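Local coordinates for uncharacterized protein (Thermus thermophilus HB8, PDB 6SCE) that probably cuts DNA as a CRISPR defence nuclease of a Type III system, switched on when cyclic oligoadenylate binds, at residues A[616-619]-A[620-623]; A[97-100]-A[101-104]. All coordinates share one frame; numbering follows the deposited sequence.

Contact 1 of 2, residues A[616-619]-A[620-623]; sequences VYRF and PEEL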
# COMPACT_ATOMS: atom_id res chain seq x y z
N VAL A 616 -18.39 20.23 -0.29
CA VAL A 616 -18.14 19.91 1.11
C VAL A 616 -19.42 19.38 1.71
O VAL A 616 -20.47 19.99 1.55
CB VAL A 616 -17.71 21.16 1.90
CG1 VAL A 616 -17.50 20.83 3.38
CG2 VAL A 616 -16.45 21.77 1.30
N TYR A 617 -19.32 18.25 2.40
CA TYR A 617 -20.49 17.64 3.00
C TYR A 617 -20.75 18.23 4.37
O TYR A 617 -19.87 18.83 4.99
CB TYR A 617 -20.34 16.12 3.10
CG TYR A 617 -20.24 15.44 1.76
CD1 TYR A 617 -19.01 15.31 1.12
CD2 TYR A 617 -21.37 14.91 1.15
CE1 TYR A 617 -18.91 14.68 -0.11
CE2 TYR A 617 -21.28 14.28 -0.08
CZ TYR A 617 -20.05 14.17 -0.71
OH TYR A 617 -19.95 13.54 -1.92
N ARG A 618 -21.98 18.07 4.82
CA ARG A 618 -22.41 18.63 6.08
C ARG A 618 -22.27 17.57 7.18
O ARG A 618 -22.81 16.47 7.07
CB ARG A 618 -23.86 19.13 5.96
CG ARG A 618 -24.30 20.00 7.13
CD ARG A 618 -25.75 20.47 6.99
NE ARG A 618 -26.42 20.54 8.29
CZ ARG A 618 -26.25 21.52 9.19
NH1 ARG A 618 -25.43 22.54 8.95
NH2 ARG A 618 -26.91 21.47 10.34
N PHE A 619 -21.55 17.92 8.23
CA PHE A 619 -21.34 17.03 9.35
C PHE A 619 -22.28 17.47 10.47
O PHE A 619 -22.27 18.66 10.81
CB PHE A 619 -19.88 17.13 9.81
CG PHE A 619 -19.50 16.09 10.82
CD1 PHE A 619 -19.67 16.33 12.18
CD2 PHE A 619 -18.97 14.88 10.42
CE1 PHE A 619 -19.33 15.37 13.12
CE2 PHE A 619 -18.63 13.91 11.34
CZ PHE A 619 -18.81 14.15 12.70
N PRO A 620 -23.04 16.57 11.09
CA PRO A 620 -22.99 15.12 10.89
C PRO A 620 -24.08 14.57 9.99
O PRO A 620 -24.12 13.35 9.77
CB PRO A 620 -23.20 14.58 12.30
CG PRO A 620 -24.13 15.59 12.92
CD PRO A 620 -23.68 16.92 12.38
N GLU A 621 -24.97 15.44 9.49
CA GLU A 621 -26.18 15.00 8.77
C GLU A 621 -25.85 14.16 7.55
O GLU A 621 -26.51 13.15 7.30
CB GLU A 621 -27.05 16.20 8.32
CG GLU A 621 -27.85 16.87 9.43
CD GLU A 621 -27.02 17.82 10.29
OE1 GLU A 621 -25.85 18.10 9.96
OE2 GLU A 621 -27.56 18.28 11.32
N GLU A 622 -24.84 14.58 6.80
CA GLU A 622 -24.48 13.90 5.55
C GLU A 622 -23.31 12.91 5.68
O GLU A 622 -22.62 12.67 4.69
CB GLU A 622 -24.15 14.94 4.48
CG GLU A 622 -25.34 15.79 4.07
CD GLU A 622 -25.03 16.69 2.90
OE1 GLU A 622 -24.06 17.47 2.98
OE2 GLU A 622 -25.76 16.61 1.88
N LEU A 623 -23.10 12.34 6.87
CA LEU A 623 -22.07 11.31 7.05
C LEU A 623 -22.25 10.16 6.08
O LEU A 623 -21.35 9.86 5.29
CB LEU A 623 -22.06 10.76 8.48
CG LEU A 623 -20.99 11.31 9.43
CD1 LEU A 623 -21.11 10.63 10.78
CD2 LEU A 623 -19.59 11.15 8.85
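Arg618 and Glu622 are joined twice where the chain leaves the short strand 617-618 and turns back toward helix 623-627: the backbone N of Glu622 reaches Arg618 O at 2.8 Å, and the carboxylate of Glu622 answers in the other direction. That second bond runs from Arg618 N to Glu622 OE1, also 2.8 Å, and uses the anti lone pair of the oxygen, the one facing away from OE2. Because CG of Glu622 stands anti to the carbonyl carbon (chi1 -65°) and the chain runs on extended, the carboxylate is carried back along the strand to the N-H whose hydrogen bond it accepts. The same oxygen lies beside Arg618 CB and near CB of Tyr617, whose ring plane is turned well away from that of the carboxylate. Overlapping this double link, Pro620 to Leu623 form a type I beta turn, entered through a cis peptide bond at Pro620 and closed by Leu623 N on Pro620 O at 3.2 Å. Glu622 is also the N-cap residue of helix 623-627, while its carboxylate turns back to the strand. This strand-to-helix junction starts from strand 617-618, outermost in the C-terminal mixed sheet beside strand 603-607 and probably part of the nuclease domain. The cis bond also brings the proline back over the preceding ring: Pro620 CB lies over one face of Phe619, 4.1 Å from its centroid, a CH-pi contact. Leu623 points the same way as Phe619 and lies alongside it, with CD2 3.8 Å from Phe619 CE2; both side chains also meet helix 499-513. Farther out, Arg618 NE and Glu621 OE1 form a salt bridge of 3.0 Å, with the guanidinium and carboxylate planes 30° apart, while the accompanying bond from Arg618 NH2 to Glu621 OE2 is weak.

Contact 2 of 2, residues A[97-100]-A[101-104]; sequences LGHW and RRPG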
# COMPACT_ATOMS: atom_id res chain seq x y z
N LEU A 97 -3.85 -19.52 -13.48
CA LEU A 97 -2.85 -20.58 -13.43
C LEU A 97 -3.54 -21.94 -13.42
O LEU A 97 -3.09 -22.87 -14.10
CB LEU A 97 -1.96 -20.47 -12.22
CG LEU A 97 -0.93 -21.58 -12.01
CD1 LEU A 97 0.06 -21.65 -13.17
CD2 LEU A 97 -0.22 -21.35 -10.70
N GLY A 98 -4.64 -22.06 -12.66
CA GLY A 98 -5.40 -23.34 -12.64
C GLY A 98 -5.84 -23.76 -14.05
O GLY A 98 -5.72 -24.92 -14.41
N HIS A 99 -6.33 -22.81 -14.82
CA HIS A 99 -6.90 -23.05 -16.12
C HIS A 99 -5.85 -23.28 -17.21
O HIS A 99 -6.02 -24.16 -18.07
CB HIS A 99 -7.79 -21.87 -16.49
CG HIS A 99 -8.45 -21.98 -17.84
ND1 HIS A 99 -9.64 -22.66 -18.05
CD2 HIS A 99 -8.08 -21.49 -19.05
CE1 HIS A 99 -9.97 -22.58 -19.32
NE2 HIS A 99 -9.04 -21.88 -19.95
N TRP A 100 -4.75 -22.52 -17.16
CA TRP A 100 -3.81 -22.44 -18.27
C TRP A 100 -2.65 -23.41 -18.18
O TRP A 100 -1.80 -23.44 -19.08
CB TRP A 100 -3.34 -20.97 -18.51
CG TRP A 100 -4.40 -20.17 -19.18
CD1 TRP A 100 -5.17 -19.21 -18.64
CD2 TRP A 100 -4.84 -20.33 -20.52
NE1 TRP A 100 -6.04 -18.73 -19.56
CE2 TRP A 100 -5.87 -19.42 -20.73
CE3 TRP A 100 -4.46 -21.17 -21.57
CZ2 TRP A 100 -6.53 -19.31 -21.94
CZ3 TRP A 100 -5.13 -21.06 -22.78
CH2 TRP A 100 -6.14 -20.15 -22.95
N ARG A 101 -2.62 -24.24 -17.16
CA ARG A 101 -1.68 -25.35 -17.13
C ARG A 101 -2.23 -26.43 -18.06
O ARG A 101 -2.85 -27.39 -17.62
CB ARG A 101 -1.45 -25.85 -15.72
CG ARG A 101 -0.56 -24.91 -14.91
CD ARG A 101 -0.27 -25.41 -13.49
NE ARG A 101 -1.49 -25.49 -12.69
CZ ARG A 101 -1.52 -25.69 -11.38
NH1 ARG A 101 -0.39 -25.82 -10.70
NH2 ARG A 101 -2.68 -25.74 -10.74
N ARG A 102 -2.04 -26.22 -19.35
CA ARG A 102 -2.57 -27.12 -20.36
C ARG A 102 -1.64 -27.13 -21.58
O ARG A 102 -0.80 -26.23 -21.73
CB ARG A 102 -3.95 -26.65 -20.79
CG ARG A 102 -3.98 -25.23 -21.35
CD ARG A 102 -5.35 -24.87 -21.88
NE ARG A 102 -6.34 -25.03 -20.83
CZ ARG A 102 -7.65 -25.10 -20.99
NH1 ARG A 102 -8.21 -25.00 -22.20
NH2 ARG A 102 -8.43 -25.27 -19.92
N PRO A 103 -1.80 -28.13 -22.46
CA PRO A 103 -1.00 -28.14 -23.67
C PRO A 103 -1.31 -26.94 -24.53
O PRO A 103 -2.45 -26.43 -24.56
CB PRO A 103 -1.42 -29.46 -24.38
CG PRO A 103 -1.93 -30.32 -23.28
CD PRO A 103 -2.60 -29.37 -22.32
N GLY A 104 -0.28 -26.47 -25.22
CA GLY A 104 -0.41 -25.32 -26.10
C GLY A 104 -0.22 -23.98 -25.36
O GLY A 104 -0.45 -22.92 -25.95
O HOH W 1 -7.63 -26.33 -17.48
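The guanidinium of Arg102 lies flat against the His99 ring, centres 3.9 Å apart and planes inclined by 28°, near the C-terminal end of helix 90-100. The overlap is offset, with Arg102 NH2 over one ring face and nearest to CE1 of His99, at 3.2 Å. Beside the stack, Arg102 NE donates to His99 O at 2.9 Å, from a position tilted 24° out of the carbonyl plane; a weak bond from NH2 and a water that links NH2 to the same oxygen complete the grip. This reach back depends on CG of Arg102 standing between the backbone N and the carbonyl carbon (chi1 59°) and on a bend at chi3. On the way, Arg102 CD passes 3.8 Å from CE3 of Trp100, whose indole is packed inward against strands 81-84 and 105-111, parallel neighbours joined by helix 90-100 in a beta-alpha-beta crossover, consistent with a CARF domain. Arg101, centre of an inverse gamma turn closed by a weak bond from Arg102 N to Trp100 O, crosses Leu97 obliquely instead: its CG rests 3.7 Å from Leu97 CD1, and Leu97 CG lies over one face of its guanidinium. An alanine in place of Arg102 is likely to leave His99 O without its side-chain donor and uncover the stacked imidazole face. His99 NE2 is hydrogen-bonded to Glu74 O, which limits the ring's freedom to turn. With the carbonyls near a helix C-terminus carrying partial negative charge, a cationic group at His99 O is probably favourable, and the nearby positive charge would be expected to disfavour a second proton, on ND1.

Both contacts are partly buried, contact 1 at an edge strand of the C-terminal sheet, contact 2 over interior strands of the N-terminal one; their centres are 51 Å apart, with no shared element. Contact 1 leads from strand into helix, contact 2 from helix toward strand. The chemistry follows that reversal: at 616-623 a carboxylate accepts a hydrogen bond from a strand N-H, whereas at 97-104 a guanidinium donates to a carbonyl oxygen near the helix end. Each keeps apolar side chains inward, phenylalanine and leucine in the first, leucine and tryptophan in the second. Only contact 1 has an internal salt bridge; contact 2 relies on a stack, a direct side-chain-to-carbonyl hydrogen bond and a bridging water.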